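Local coordinates for CheC, inhibitor of MCP methylation / FliN fusion protein (Thermotoga maritima, PDB 4HYN) that probably dephosphorylates the response regulator CheY-phosphate at the flagellar rotor, as a member of the CheC phosphatase family, at residues T25-S28 against M29-R33; V82-I85 against A86-M90; M169-E172 against G173-K176. All coordinates share one frame; numbering follows the deposited sequence.

Contact 1 of 3, residues T25-S28 against M29-R33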
loop_
_atom_site.group_PDB
_atom_site.type_symbol
_atom_site.label_atom_id
_atom_site.label_comp_id
_atom_site.label_asym_id
_atom_site.label_seq_id
_atom_site.Cartn_x
_atom_site.Cartn_y
_atom_site.Cartn_z
ATOM N N THR A 25 -3.952 -12.994 1.942
ATOM C CA THR A 25 -4.077 -14.370 2.406
ATOM C C THR A 25 -3.899 -14.512 3.914
ATOM O O THR A 25 -4.601 -15.306 4.545
ATOM C CB THR A 25 -3.093 -15.299 1.665
ATOM O OG1 THR A 25 -3.437 -15.342 0.273
ATOM C CG2 THR A 25 -3.154 -16.709 2.226
ATOM N N THR A 26 -2.947 -13.776 4.488
ATOM C CA THR A 26 -2.726 -13.832 5.934
ATOM C C THR A 26 -3.884 -13.120 6.626
ATOM O O THR A 26 -4.342 -13.537 7.685
ATOM C CB THR A 26 -1.403 -13.161 6.361
ATOM O OG1 THR A 26 -1.345 -11.830 5.840
ATOM C CG2 THR A 26 -0.217 -13.948 5.865
ATOM N N LEU A 27 -4.365 -12.060 5.987
ATOM C CA LEU A 27 -5.482 -11.269 6.480
ATOM C C LEU A 27 -6.717 -12.152 6.485
ATOM O O LEU A 27 -7.534 -12.109 7.401
ATOM C CB LEU A 27 -5.689 -10.073 5.541
ATOM C CG LEU A 27 -6.324 -8.791 6.072
ATOM C CD1 LEU A 27 -7.783 -8.694 5.709
ATOM C CD2 LEU A 27 -6.120 -8.726 7.567
ATOM N N SER A 28 -6.822 -12.967 5.443
ATOM C CA SER A 28 -7.926 -13.889 5.266
ATOM C C SER A 28 -7.855 -14.989 6.311
ATOM O O SER A 28 -8.871 -15.545 6.714
ATOM C CB SER A 28 -7.846 -14.512 3.877
ATOM O OG SER A 28 -8.937 -15.378 3.631
HETATM N N MSE A 29 -6.633 -15.342 6.690
HETATM C CA MSE A 29 -6.394 -16.387 7.679
HETATM C C MSE A 29 -6.804 -15.918 9.073
HETATM O O MSE A 29 -7.349 -16.687 9.858
HETATM C CB MSE A 29 -4.913 -16.772 7.662
HETATM C CG MSE A 29 -4.681 -18.262 7.591
HETATM SE SE MSE A 29 -5.694 -19.040 6.136
HETATM C CE MSE A 29 -6.913 -20.154 7.154
ATOM N N ILE A 30 -6.545 -14.644 9.352
ATOM C CA ILE A 30 -6.868 -14.020 10.627
ATOM C C ILE A 30 -8.392 -13.949 10.748
ATOM O O ILE A 30 -8.965 -14.249 11.809
ATOM C CB ILE A 30 -6.256 -12.593 10.706
ATOM C CG1 ILE A 30 -4.734 -12.681 10.833
ATOM C CG2 ILE A 30 -6.831 -11.825 11.865
ATOM C CD1 ILE A 30 -4.037 -11.309 10.867
ATOM N N LEU A 31 -9.029 -13.513 9.662
ATOM C CA LEU A 31 -10.484 -13.408 9.584
ATOM C C LEU A 31 -10.990 -14.738 9.021
ATOM O O LEU A 31 -10.192 -15.593 8.626
ATOM C CB LEU A 31 -10.876 -12.254 8.661
ATOM C CG LEU A 31 -10.510 -10.842 9.113
ATOM C CD1 LEU A 31 -9.738 -10.142 8.034
ATOM C CD2 LEU A 31 -11.758 -10.083 9.384
ATOM N N GLY A 32 -12.295 -14.957 8.983
ATOM C CA GLY A 32 -12.744 -16.241 8.454
ATOM C C GLY A 32 -13.336 -16.105 7.071
ATOM O O GLY A 32 -14.128 -16.947 6.647
ATOM N N ARG A 33 -12.939 -15.040 6.377
ATOM C CA ARG A 33 -13.454 -14.724 5.053
ATOM C C ARG A 33 -12.404 -14.755 3.953
ATOM O O ARG A 33 -11.212 -14.498 4.185
ATOM C CB ARG A 33 -14.077 -13.331 5.070
ATOM C CG ARG A 33 -15.229 -13.187 6.032
ATOM C CD ARG A 33 -15.735 -11.768 6.072
ATOM N NE ARG A 33 -16.735 -11.586 7.120
ATOM C CZ ARG A 33 -17.993 -11.228 6.892
ATOM N NH1 ARG A 33 -18.415 -11.027 5.651
ATOM N NH2 ARG A 33 -18.813 -11.001 7.909
#
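Leu-27 and Leu-31 lie side by side, one turn apart at the end of helix 6-30, and Leu-31 reaches back over the last turn. Its CB sits 3.6 Å from Leu-27 O, and CG follows at a similar remove. The branch then divides the work. CD1 comes to 3.0 Å from Leu-27 O and 3.4 Å from Leu-27 CD1, one turn back, while CD2 leaves the turn for Leu-88 of helix 79-89. With chi1 at -66°, CG stands beside the backbone N of Leu-31, which is what folds the side chain back along the helix. Leucine suits both places, because its branched apolar end can pack against several helices at once: both touch Met-89 of helix 79-89, and Leu-27 also touches Met-116 of helix 103-128.

The backbone beneath is still helical. Ile-30 N gives its hydrogen to Thr-26 O at 3.0 Å, and Ile-30 lays its CG1 close to the same oxygen.

Ser-28 OG donates to Arg-33 O at 2.5 Å, tying the last turn to the chain that leaves it. A chi1 of -177° sets OG beside the carbonyl carbon of Ser-28, where the returning chain brings Arg-33 O; a short hydroxyl side chain suits so close a passage. Arg-33 sends its guanidinium away, and NH1 bonds to Glu-172 O.

Leucine pair and serine bond flank a helix C-terminus: Leu-31 N still bonds to Leu-27 O (3.1 Å, 162°), but Leu-31 is first to leave helical angles, and the chain turns towards strand 35-46 of this CheC-like fold.

Contact 2 of 3, residues V82-I85 against A86-M90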
loop_
_atom_site.group_PDB
_atom_site.type_symbol
_atom_site.label_atom_id
_atom_site.label_comp_id
_atom_site.label_asym_id
_atom_site.label_seq_id
_atom_site.Cartn_x
_atom_site.Cartn_y
_atom_site.Cartn_z
ATOM N N VAL A 82 -11.143 1.878 6.510
ATOM C CA VAL A 82 -10.509 1.731 7.806
ATOM C C VAL A 82 -11.516 1.220 8.837
ATOM O O VAL A 82 -11.201 0.330 9.633
ATOM C CB VAL A 82 -9.933 3.081 8.276
ATOM C CG1 VAL A 82 -9.329 2.959 9.677
ATOM C CG2 VAL A 82 -8.906 3.574 7.282
ATOM N N ALA A 83 -12.730 1.769 8.794
ATOM C CA ALA A 83 -13.792 1.387 9.726
ATOM C C ALA A 83 -14.275 -0.049 9.493
ATOM O O ALA A 83 -14.604 -0.762 10.444
ATOM C CB ALA A 83 -14.960 2.380 9.633
ATOM N N VAL A 84 -14.323 -0.461 8.229
ATOM C CA VAL A 84 -14.740 -1.811 7.868
ATOM C C VAL A 84 -13.723 -2.825 8.373
ATOM O O VAL A 84 -14.092 -3.852 8.939
ATOM C CB VAL A 84 -14.872 -1.972 6.335
ATOM C CG1 VAL A 84 -14.947 -3.448 5.952
ATOM C CG2 VAL A 84 -16.100 -1.234 5.842
ATOM N N ILE A 85 -12.443 -2.518 8.187
ATOM C CA ILE A 85 -11.378 -3.409 8.622
ATOM C C ILE A 85 -11.281 -3.483 10.144
ATOM O O ILE A 85 -11.125 -4.567 10.705
ATOM C CB ILE A 85 -10.028 -3.009 7.979
ATOM C CG1 ILE A 85 -10.037 -3.411 6.497
ATOM C CG2 ILE A 85 -8.856 -3.656 8.713
ATOM C CD1 ILE A 85 -8.886 -2.862 5.698
ATOM N N ALA A 86 -11.424 -2.340 10.809
ATOM C CA ALA A 86 -11.359 -2.291 12.263
ATOM C C ALA A 86 -12.465 -3.161 12.859
ATOM O O ALA A 86 -12.203 -4.013 13.712
ATOM C CB ALA A 86 -11.489 -0.852 12.752
ATOM N N ASP A 87 -13.689 -2.962 12.371
ATOM C CA ASP A 87 -14.847 -3.719 12.832
ATOM C C ASP A 87 -14.612 -5.217 12.646
ATOM O O ASP A 87 -14.960 -6.019 13.515
ATOM C CB ASP A 87 -16.106 -3.271 12.075
ATOM C CG ASP A 87 -17.391 -3.836 12.678
ATOM O OD1 ASP A 87 -18.170 -4.461 11.930
ATOM O OD2 ASP A 87 -17.631 -3.642 13.894
ATOM N N LEU A 88 -14.010 -5.582 11.514
ATOM C CA LEU A 88 -13.699 -6.978 11.208
ATOM C C LEU A 88 -12.691 -7.541 12.216
ATOM O O LEU A 88 -12.897 -8.622 12.768
ATOM C CB LEU A 88 -13.137 -7.092 9.790
ATOM C CG LEU A 88 -13.988 -7.708 8.676
ATOM C CD1 LEU A 88 -15.364 -8.034 9.175
ATOM C CD2 LEU A 88 -14.041 -6.778 7.479
HETATM N N MSE A 89 -11.614 -6.797 12.463
HETATM C CA MSE A 89 -10.585 -7.213 13.414
HETATM C C MSE A 89 -11.157 -7.359 14.826
HETATM O O MSE A 89 -10.688 -8.180 15.610
HETATM C CB MSE A 89 -9.438 -6.196 13.457
HETATM C CG MSE A 89 -8.508 -6.173 12.235
HETATM SE SE MSE A 89 -7.449 -7.820 11.968
HETATM C CE MSE A 89 -8.052 -8.242 10.182
HETATM N N MSE A 90 -12.161 -6.548 15.149
HETATM C CA MSE A 90 -12.775 -6.580 16.469
HETATM C C MSE A 90 -13.878 -7.619 16.647
HETATM O O MSE A 90 -14.465 -7.718 17.723
HETATM C CB MSE A 90 -13.261 -5.185 16.858
HETATM C CG MSE A 90 -12.129 -4.269 17.284
HETATM SE SE MSE A 90 -12.476 -2.398 16.964
HETATM C CE MSE A 90 -13.686 -2.058 18.439
#
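Val-84 directs CG1 down the helix towards Leu-88, because a chi1 of 165° carries that methyl away from the residue's own N and alongside its carbonyl carbon. Leu-88 answers with an unusual conformation: with chi2 near 4°, CD1 nearly eclipses CA about the CB-CG bond, and CD2, the other branch, points back to the preceding turn. The two methyls, Val-84 CG1 and Leu-88 CD2, meet at 3.8 Å with the side chains side by side and pointing the same way. CD2 also comes down on the backbone of that turn, 3.3 Å from Val-84 O.

A second pair follows one residue on. Ile-85 offers CG2, and the CG of the selenomethionine Met-89 approaches it loosely at 4.3 Å. That same CG lies nearer the backbone, 3.4 Å from Ile-85 O, after which the chain of Met-89 bends on towards its selenium.

These are the i to i+4 neighbours of an alpha-helix, here helix 79-89, which links strand 71-78 of the antiparallel sheet to the loop before helix 103-128. Four successive backbone bonds hold the turns together, from Ala-86 N to Val-82 O at 2.9 Å through to Met-89 N and Ile-85 O, where the N-H points almost straight at its acceptor (165°).

Residue size follows the neighbours. Ala-86, whose CB lies 3.3 Å from Val-82 O, lets Lys-105 and Val-109 of helix 103-128 come close, whereas the bulkier Val-84 and Leu-88 reach Leu-174 in the loop after strand 161-171. Asp-87 stands on a partly exposed side, its CB over Ala-83 O, and its OD1 accepts a hydrogen bond from Gly-94 N in the following loop.

Contact 3 of 3, residues M169-E172 against G173-K176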
loop_
_atom_site.group_PDB
_atom_site.type_symbol
_atom_site.label_atom_id
_atom_site.label_comp_id
_atom_site.label_asym_id
_atom_site.label_seq_id
_atom_site.Cartn_x
_atom_site.Cartn_y
_atom_site.Cartn_z
HETATM N N MSE A 169 -9.890 -4.462 -3.508
HETATM C CA MSE A 169 -10.059 -5.529 -2.533
HETATM C C MSE A 169 -11.501 -6.031 -2.414
HETATM O O MSE A 169 -12.450 -5.250 -2.297
HETATM C CB MSE A 169 -9.501 -5.097 -1.171
HETATM C CG MSE A 169 -9.523 -6.180 -0.107
HETATM SE SE MSE A 169 -8.465 -5.738 1.480
HETATM C CE MSE A 169 -9.597 -4.357 2.209
ATOM N N GLU A 170 -11.647 -7.350 -2.496
ATOM C CA GLU A 170 -12.942 -8.001 -2.396
ATOM C C GLU A 170 -12.945 -8.899 -1.170
ATOM O O GLU A 170 -12.174 -9.845 -1.086
ATOM C CB GLU A 170 -13.230 -8.837 -3.650
ATOM C CG GLU A 170 -13.454 -8.015 -4.919
ATOM C CD GLU A 170 -13.604 -8.864 -6.187
ATOM O OE1 GLU A 170 -13.741 -10.107 -6.089
ATOM O OE2 GLU A 170 -13.585 -8.278 -7.296
ATOM N N ILE A 171 -13.764 -8.546 -0.189
ATOM C CA ILE A 171 -13.892 -9.335 1.024
ATOM C C ILE A 171 -15.253 -10.013 0.941
ATOM O O ILE A 171 -16.256 -9.373 0.605
ATOM C CB ILE A 171 -13.817 -8.455 2.285
ATOM C CG1 ILE A 171 -12.449 -7.778 2.365
ATOM C CG2 ILE A 171 -14.055 -9.291 3.531
ATOM C CD1 ILE A 171 -12.281 -6.862 3.564
ATOM N N GLU A 172 -15.275 -11.311 1.231
ATOM C CA GLU A 172 -16.488 -12.113 1.182
ATOM C C GLU A 172 -17.675 -11.498 1.922
ATOM O O GLU A 172 -17.577 -11.142 3.098
ATOM C CB GLU A 172 -16.202 -13.519 1.720
ATOM C CG GLU A 172 -17.340 -14.522 1.522
ATOM C CD GLU A 172 -16.949 -15.952 1.876
ATOM O OE1 GLU A 172 -15.827 -16.176 2.392
ATOM O OE2 GLU A 172 -17.774 -16.861 1.630
ATOM N N GLY A 173 -18.784 -11.356 1.201
ATOM C CA GLY A 173 -20.002 -10.809 1.776
ATOM C C GLY A 173 -20.074 -9.302 1.932
ATOM O O GLY A 173 -21.055 -8.781 2.466
ATOM N N LEU A 174 -19.050 -8.597 1.464
ATOM C CA LEU A 174 -19.008 -7.141 1.565
ATOM C C LEU A 174 -18.743 -6.543 0.188
ATOM O O LEU A 174 -18.247 -7.229 -0.712
ATOM C CB LEU A 174 -17.892 -6.714 2.525
ATOM C CG LEU A 174 -17.906 -7.269 3.956
ATOM C CD1 LEU A 174 -16.621 -6.887 4.667
ATOM C CD2 LEU A 174 -19.116 -6.757 4.725
ATOM N N PRO A 175 -19.116 -5.269 -0.010
ATOM C CA PRO A 175 -18.899 -4.595 -1.298
ATOM C C PRO A 175 -17.415 -4.307 -1.575
ATOM O O PRO A 175 -16.631 -4.131 -0.638
ATOM C CB PRO A 175 -19.708 -3.300 -1.144
ATOM C CG PRO A 175 -19.687 -3.048 0.344
ATOM C CD PRO A 175 -19.926 -4.433 0.894
ATOM N N LYS A 176 -17.038 -4.288 -2.858
ATOM C CA LYS A 176 -15.660 -4.009 -3.278
ATOM C C LYS A 176 -15.185 -2.713 -2.640
ATOM O O LYS A 176 -15.967 -1.782 -2.448
ATOM C CB LYS A 176 -15.556 -3.769 -4.790
ATOM C CG LYS A 176 -15.936 -4.884 -5.733
ATOM C CD LYS A 176 -15.537 -4.462 -7.158
ATOM C CE LYS A 176 -16.115 -5.371 -8.253
ATOM N NZ LYS A 176 -17.561 -5.103 -8.549
HETATM O O HOH W 1 -13.526 -5.129 0.562
#
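Ile-171 and Leu-174 close a type II beta turn, and around it the chain reverses so that residues 169-172 and 173-176 run 165° apart. The turn belongs to a beta hairpin joining strand 161-171 to strand 177-184, neighbours in the antiparallel sheet. Its one hydrogen bond runs from Leu-174 N to Ile-171 O at 3.0 Å, with the donor tilted 29° from the carbonyl plane. Gly-173 occupies the third position of the turn with a phi of 79°, a value that glycine adopts easily, and a CB here would clash with Glu-172 O.

Side chains then divide by face. Ile-171 and Leu-174 point the same way, Ile-171 against Ile-35 and Leu-174 against Val-84 and Leu-88 of helix 79-89, and Ile-171 CG2 touches Leu-174 CD1 at 3.7 Å; a beta-branched residue suits the strand end. On the outer face Glu-170 and Lys-176 run alongside each other, their CG atoms 4.1 Å apart. Their charges stay short of a salt bridge, with Glu-170 OE2 5.2 Å from Lys-176 NZ, although the lysine may partly offset the nearby like charge of Glu-168. Exposed Glu-172 turns outward, and its OE1 accepts from Asp-34 N.

Further from the turn the two chains stay close. Lys-176 CA makes a CA-H...O contact of 3.6 Å with Met-169 O, and a water donates to that same carbonyl oxygen at 3.1 Å, reaching weakly to Pro-175 O at 3.5 Å.

How the contacts relate
Contact 2 is the buried one, contact 1 lies at the surface and contact 3 is partly buried, yet all three meet at one corner of the fold. Contacts 1 and 2 sit in helices 6-30 and 79-89 and share i to i+4 apolar pairing over helical bonds; contact 3 keeps an apolar pair but sets it on a turn with one hydrogen bond, a glycine and a water, and adds charged side chains on its other face. Met-89 CE ties contact 2 to contact 1, packing 3.3 Å from Leu-27 CD2, and Ile-85 CD1 lies 3.9 Å from Met-169 CE of contact 3. Between contacts 1 and 3 the link is carried by Arg-33, which lays its CD on Ile-171.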